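Local coordinates for uncharacterized protein (Bacteroides caccae, PDB 3NO2) that is of unknown function but folds as a six-bladed beta-propeller, related in sequence to Mal s 1 allergenic protein-like proteins, at residues 127-132 against 215-220; 177-182 against 186-191. One frame throughout, in Å; residues are numbered along the deposited sequence.

Contact 1. Residues 127-132 against 215-220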
loop_
_atom_site.group_PDB
_atom_site.type_symbol
_atom_site.label_atom_id
_atom_site.label_comp_id
_atom_site.label_asym_id
_atom_site.label_seq_id
_atom_site.Cartn_x
_atom_site.Cartn_y
_atom_site.Cartn_z
ATOM N N PHE A 127 8.941 6.680 -3.133
ATOM C CA PHE A 127 7.596 6.127 -3.140
ATOM C C PHE A 127 7.445 4.986 -2.158
ATOM O O PHE A 127 8.408 4.427 -1.598
ATOM C CB PHE A 127 7.206 5.663 -4.537
ATOM C CG PHE A 127 8.168 4.683 -5.155
ATOM C CD1 PHE A 127 8.128 3.327 -4.849
ATOM C CD2 PHE A 127 9.165 5.139 -6.016
ATOM C CE1 PHE A 127 9.034 2.438 -5.473
ATOM C CE2 PHE A 127 10.029 4.250 -6.621
ATOM C CZ PHE A 127 9.942 2.934 -6.334
ATOM N N ARG A 128 6.173 4.603 -1.954
ATOM C CA ARG A 128 5.820 3.380 -1.256
ATOM C C ARG A 128 5.129 2.452 -2.255
ATOM O O ARG A 128 5.813 1.559 -2.813
ATOM C CB ARG A 128 5.024 3.662 0.010
ATOM C CG ARG A 128 5.832 4.453 1.023
ATOM C CD ARG A 128 6.996 3.658 1.614
ATOM N NE ARG A 128 7.784 4.466 2.556
ATOM C CZ ARG A 128 8.759 5.289 2.249
ATOM N NH1 ARG A 128 9.176 5.422 1.014
ATOM N NH2 ARG A 128 9.278 6.057 3.207
ATOM N N GLN A 129 3.839 2.628 -2.561
ATOM C CA GLN A 129 3.093 1.680 -3.387
ATOM C C GLN A 129 2.796 2.248 -4.782
ATOM O O GLN A 129 1.872 3.038 -4.964
ATOM C CB GLN A 129 1.761 1.326 -2.719
ATOM C CG GLN A 129 1.891 0.802 -1.305
ATOM C CD GLN A 129 0.629 0.063 -0.842
ATOM O OE1 GLN A 129 -0.461 0.226 -1.405
ATOM N NE2 GLN A 129 0.750 -0.743 0.212
ATOM N N ILE A 130 3.569 1.822 -5.757
ATOM C CA ILE A 130 3.319 2.064 -7.162
ATOM C C ILE A 130 2.163 1.168 -7.619
ATOM O O ILE A 130 1.932 0.104 -7.058
ATOM C CB ILE A 130 4.603 1.815 -7.960
ATOM C CG1 ILE A 130 5.650 2.875 -7.616
ATOM C CG2 ILE A 130 4.336 1.772 -9.477
ATOM C CD1 ILE A 130 7.030 2.707 -8.327
ATOM N N ASN A 131 1.408 1.622 -8.600
ATOM C CA ASN A 131 0.306 0.881 -9.192
ATOM C C ASN A 131 0.404 1.003 -10.733
ATOM O O ASN A 131 1.213 1.741 -11.258
ATOM C CB ASN A 131 -1.041 1.391 -8.626
ATOM C CG ASN A 131 -2.118 0.334 -8.629
ATOM O OD1 ASN A 131 -2.007 -0.710 -9.272
ATOM N ND2 ASN A 131 -3.140 0.574 -7.822
ATOM N N LYS A 132 -0.395 0.209 -11.429
ATOM C CA LYS A 132 -0.409 0.121 -12.890
ATOM C C LYS A 132 -1.817 0.485 -13.363
ATOM O O LYS A 132 -2.779 -0.091 -12.856
ATOM C CB LYS A 132 -0.011 -1.272 -13.298
ATOM C CG LYS A 132 0.180 -1.438 -14.826
ATOM C CD LYS A 132 0.665 -2.850 -15.179
ATOM C CE LYS A 132 0.903 -2.980 -16.653
ATOM N NZ LYS A 132 1.411 -4.360 -17.009
ATOM N N VAL A 215 -2.399 8.568 6.337
ATOM C CA VAL A 215 -3.342 7.823 5.486
ATOM C C VAL A 215 -2.485 6.961 4.554
ATOM O O VAL A 215 -1.848 7.465 3.613
ATOM C CB VAL A 215 -4.335 8.694 4.746
ATOM C CG1 VAL A 215 -5.221 7.850 3.816
ATOM C CG2 VAL A 215 -5.163 9.493 5.739
ATOM N N ALA A 216 -2.411 5.671 4.886
ATOM C CA ALA A 216 -1.602 4.648 4.186
ATOM C C ALA A 216 -2.539 3.926 3.188
ATOM O O ALA A 216 -3.393 4.549 2.543
ATOM C CB ALA A 216 -0.851 3.762 5.165
ATOM N N GLN A 217 -2.444 2.615 3.032
ATOM C CA GLN A 217 -3.161 1.990 1.935
ATOM C C GLN A 217 -4.671 2.143 2.079
ATOM O O GLN A 217 -5.250 1.965 3.177
ATOM C CB GLN A 217 -2.809 0.505 1.813
ATOM C CG GLN A 217 -3.281 -0.131 0.509
ATOM C CD GLN A 217 -2.763 -1.537 0.305
ATOM O OE1 GLN A 217 -1.903 -2.001 1.068
ATOM N NE2 GLN A 217 -3.217 -2.202 -0.762
ATOM N N LEU A 218 -5.295 2.379 0.932
ATOM C CA LEU A 218 -6.744 2.405 0.746
ATOM C C LEU A 218 -7.135 1.192 -0.075
ATOM O O LEU A 218 -6.495 0.925 -1.110
ATOM C CB LEU A 218 -7.116 3.682 -0.005
ATOM C CG LEU A 218 -6.623 5.007 0.604
ATOM C CD1 LEU A 218 -6.964 6.159 -0.386
ATOM C CD2 LEU A 218 -7.233 5.253 1.964
ATOM N N PHE A 219 -8.178 0.464 0.338
ATOM C CA PHE A 219 -8.592 -0.726 -0.342
ATOM C C PHE A 219 -10.089 -0.646 -0.609
ATOM O O PHE A 219 -10.913 -0.922 0.260
ATOM C CB PHE A 219 -8.227 -2.010 0.429
ATOM C CG PHE A 219 -8.182 -3.220 -0.450
ATOM C CD1 PHE A 219 -9.333 -3.840 -0.840
ATOM C CD2 PHE A 219 -6.972 -3.691 -0.873
ATOM C CE1 PHE A 219 -9.250 -4.970 -1.698
ATOM C CE2 PHE A 219 -6.904 -4.795 -1.737
ATOM C CZ PHE A 219 -8.041 -5.373 -2.139
ATOM N N PRO A 220 -10.440 -0.262 -1.839
ATOM C CA PRO A 220 -11.888 -0.194 -2.204
ATOM C C PRO A 220 -12.571 -1.550 -2.189
ATOM O O PRO A 220 -11.958 -2.544 -2.557
ATOM C CB PRO A 220 -11.850 0.357 -3.641
ATOM C CG PRO A 220 -10.572 1.154 -3.707
ATOM C CD PRO A 220 -9.580 0.387 -2.865
#
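Q129 and Q217 meet near the middle of the six-bladed beta-propeller, where the carboxamide NE2 of Q129 donates to OE1 of Q217 over 3.1 Å. The bond is close to straight, with 169° at the hydrogen, and it lies in the amide plane of Q129. On the acceptor side it is less regular: NE2 sits above the carbonyl plane of Q217 and not on a lone pair. The two amide planes stand 77° apart, the extended side chains cross at about a right angle, and Q129 OE1 lies 3.4 Å from Q217 CD. Q217, with CG anti to the backbone N (chi1 -167°), stretches out to put its oxygen by the amide of Q129.

Further bonds to both ends of the Q129 amide hold its rotation: NE2 also reaches N40 O, and OE1 is bonded to S169 OG. Q217 OE1 also accepts from T270 OG1 and I271 N. A buried amide pair thus joins blades that are not adjacent, since the blade with strand 169-172 comes between those of 131-132 and 214-220. The CA atoms of Q129 and Q217 remain 8.2 Å apart, so side chains alone bridge the two segments.

What positions Q129 is the backbone around it. Q129 shares a backbone hydrogen bond with F168, N131 ND2 bonds to S170 O, and T81 OG1 of strand 78-84 is hydrogen-bonded to R128 O and to I130 N. Beside them, I130 CD1 lies 3.4 Å above the centre of one face of the F127 ring.

Contact 2. Residues 177-182 against 186-191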
loop_
_atom_site.group_PDB
_atom_site.type_symbol
_atom_site.label_atom_id
_atom_site.label_comp_id
_atom_site.label_asym_id
_atom_site.label_seq_id
_atom_site.Cartn_x
_atom_site.Cartn_y
_atom_site.Cartn_z
ATOM N N ASP A 177 -11.740 5.991 -11.932
ATOM C CA ASP A 177 -11.007 7.022 -11.185
ATOM C C ASP A 177 -10.072 6.294 -10.196
ATOM O O ASP A 177 -10.191 5.081 -9.977
ATOM C CB ASP A 177 -11.933 7.950 -10.398
ATOM C CG ASP A 177 -12.695 8.949 -11.261
ATOM O OD1 ASP A 177 -12.483 8.984 -12.489
ATOM O OD2 ASP A 177 -13.485 9.703 -10.661
ATOM N N CYS A 178 -9.143 7.044 -9.605
ATOM C CA CYS A 178 -8.334 6.463 -8.557
ATOM C C CYS A 178 -8.389 7.316 -7.311
ATOM O O CYS A 178 -8.683 8.508 -7.333
ATOM C CB CYS A 178 -6.908 6.164 -8.989
ATOM S SG CYS A 178 -5.838 7.571 -9.102
ATOM N N LEU A 179 -8.138 6.642 -6.213
ATOM C CA LEU A 179 -7.974 7.283 -4.924
ATOM C C LEU A 179 -6.486 7.321 -4.620
ATOM O O LEU A 179 -5.799 6.311 -4.846
ATOM C CB LEU A 179 -8.652 6.531 -3.810
ATOM C CG LEU A 179 -10.163 6.352 -3.917
ATOM C CD1 LEU A 179 -10.718 5.576 -2.692
ATOM C CD2 LEU A 179 -10.844 7.705 -3.977
ATOM N N VAL A 180 -5.967 8.433 -4.154
ATOM C CA VAL A 180 -4.549 8.533 -3.744
ATOM C C VAL A 180 -4.495 8.881 -2.260
ATOM O O VAL A 180 -5.034 9.906 -1.812
ATOM C CB VAL A 180 -3.779 9.552 -4.569
ATOM C CG1 VAL A 180 -2.296 9.601 -4.148
ATOM C CG2 VAL A 180 -3.916 9.239 -6.090
ATOM N N ALA A 181 -3.859 7.987 -1.490
ATOM C CA ALA A 181 -3.620 8.159 -0.082
ATOM C C ALA A 181 -2.530 9.212 0.108
ATOM O O ALA A 181 -1.445 9.072 -0.473
ATOM C CB ALA A 181 -3.154 6.854 0.542
ATOM N N CYS A 182 -2.790 10.247 0.898
ATOM C CA CYS A 182 -1.804 11.349 1.010
ATOM C C CYS A 182 -0.989 11.371 2.302
ATOM O O CYS A 182 -0.392 12.374 2.652
ATOM C CB CYS A 182 -2.457 12.691 0.682
ATOM S SG CYS A 182 -2.993 12.843 -1.026
ATOM N N HIS A 186 -3.186 13.593 6.128
ATOM C CA HIS A 186 -4.398 13.209 6.868
ATOM C C HIS A 186 -5.609 13.163 5.984
ATOM O O HIS A 186 -6.727 13.416 6.431
ATOM C CB HIS A 186 -4.668 14.116 8.092
ATOM C CG HIS A 186 -3.434 14.503 8.860
ATOM N ND1 HIS A 186 -2.540 13.579 9.355
ATOM C CD2 HIS A 186 -2.918 15.718 9.172
ATOM C CE1 HIS A 186 -1.550 14.207 9.978
ATOM N NE2 HIS A 186 -1.759 15.512 9.887
ATOM N N CYS A 187 -5.420 12.847 4.714
ATOM C CA CYS A 187 -6.491 12.859 3.755
ATOM C C CYS A 187 -6.182 11.918 2.595
ATOM O O CYS A 187 -5.072 11.387 2.439
ATOM C CB CYS A 187 -6.714 14.286 3.188
ATOM S SG CYS A 187 -5.377 14.900 2.140
ATOM N N PHE A 188 -7.185 11.702 1.771
ATOM C CA PHE A 188 -6.980 11.138 0.461
ATOM C C PHE A 188 -7.734 11.916 -0.590
ATOM O O PHE A 188 -8.645 12.713 -0.244
ATOM C CB PHE A 188 -7.339 9.645 0.425
ATOM C CG PHE A 188 -8.772 9.300 0.697
ATOM C CD1 PHE A 188 -9.681 9.174 -0.348
ATOM C CD2 PHE A 188 -9.178 8.976 1.970
ATOM C CE1 PHE A 188 -10.975 8.752 -0.094
ATOM C CE2 PHE A 188 -10.479 8.558 2.212
ATOM C CZ PHE A 188 -11.350 8.455 1.192
ATOM N N VAL A 189 -7.377 11.747 -1.840
ATOM C CA VAL A 189 -8.054 12.448 -2.930
ATOM C C VAL A 189 -8.555 11.438 -3.953
ATOM O O VAL A 189 -8.062 10.313 -4.022
ATOM C CB VAL A 189 -7.158 13.480 -3.626
ATOM C CG1 VAL A 189 -6.742 14.577 -2.634
ATOM C CG2 VAL A 189 -5.932 12.772 -4.260
ATOM N N GLN A 190 -9.577 11.841 -4.711
ATOM C CA GLN A 190 -10.022 11.117 -5.871
ATOM C C GLN A 190 -9.577 11.890 -7.112
ATOM O O GLN A 190 -9.870 13.104 -7.194
ATOM C CB GLN A 190 -11.543 10.954 -5.811
ATOM C CG GLN A 190 -12.118 10.190 -6.990
ATOM C CD GLN A 190 -13.620 9.955 -6.862
ATOM O OE1 GLN A 190 -14.149 9.910 -5.757
ATOM N NE2 GLN A 190 -14.303 9.786 -8.001
ATOM N N LEU A 191 -8.911 11.201 -8.023
ATOM C CA LEU A 191 -8.437 11.767 -9.285
ATOM C C LEU A 191 -9.247 11.241 -10.455
ATOM O O LEU A 191 -9.432 10.036 -10.593
ATOM C CB LEU A 191 -6.985 11.392 -9.562
ATOM C CG LEU A 191 -5.961 11.898 -8.575
ATOM C CD1 LEU A 191 -4.537 11.530 -9.092
ATOM C CD2 LEU A 191 -6.096 13.380 -8.347
#
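Strands 178-181 and 187-191 run antiparallel as a beta hairpin, their axes approaching to 4.6 Å at 155° between directions. C178 with L191 and V180 with V189 are hydrogen-bonded pairs, whereas L179 with Q190 and A181 with F188 are non-hydrogen-bonded. The shortest backbone links include L191 N to C178 O and V180 N to V189 O, both 2.8 Å; C182 N to C187 O continues the ladder past the last bridge. The CA of L179 and of Q190 give weaker CA-H...O contacts to V189 O and C178 O, oxygens that already accept V180 N and L191 N.

At one end a polar side-chain bond adds to the ladder. Q190 NE2 donates to the anti lone pair of D177 OD2 at 2.8 Å, with 161° at the hydrogen. The oxygen lies in the amide plane, and Q190 reaches it because its chain is fully extended, CG anti to the backbone N. D177 OD1 accepts from L193 N, so both carboxylate oxygens are engaged.

The two faces of the hairpin differ. On one, V180 CG2 packs on L191 CD1 at 3.8 Å, C178 SG touches L191 CB at 4.0 Å, and V189 CG2 adjoins V180 CB. On the other, L179 CD2 lies 3.8 Å from Q190 CB and 4.0 Å from F188 CE1, the leucine and the ring side by side and pointing the same way.

These are the two middle strands of a four-stranded blade, flanked by 169-172 and 198-203; the face bearing L179, A181 and F188 packs against L218 of strand 214-220, in the next blade.

How the contacts relate
Contact 2 is nested within the chain between the two segments of contact 1, and the two centres lie about 9 Å apart. Three successive propeller blades are involved: 127-132 ends in the first strand of one, the hairpin of contact 2 forms the middle of the next, and strand 214-220 begins the third. The contacts touch directly: A181 CB meets A216 O at 3.1 Å, and F188 CB meets L218 CD1 at 3.6 Å. Strand 214-220 is part of contact 1 and packs on contact 2, with Q217 meeting Q129 near the propeller centre while L218 packs on the neighbouring blade. Contact 2 is within a blade, whereas contact 1 links two blades near the centre.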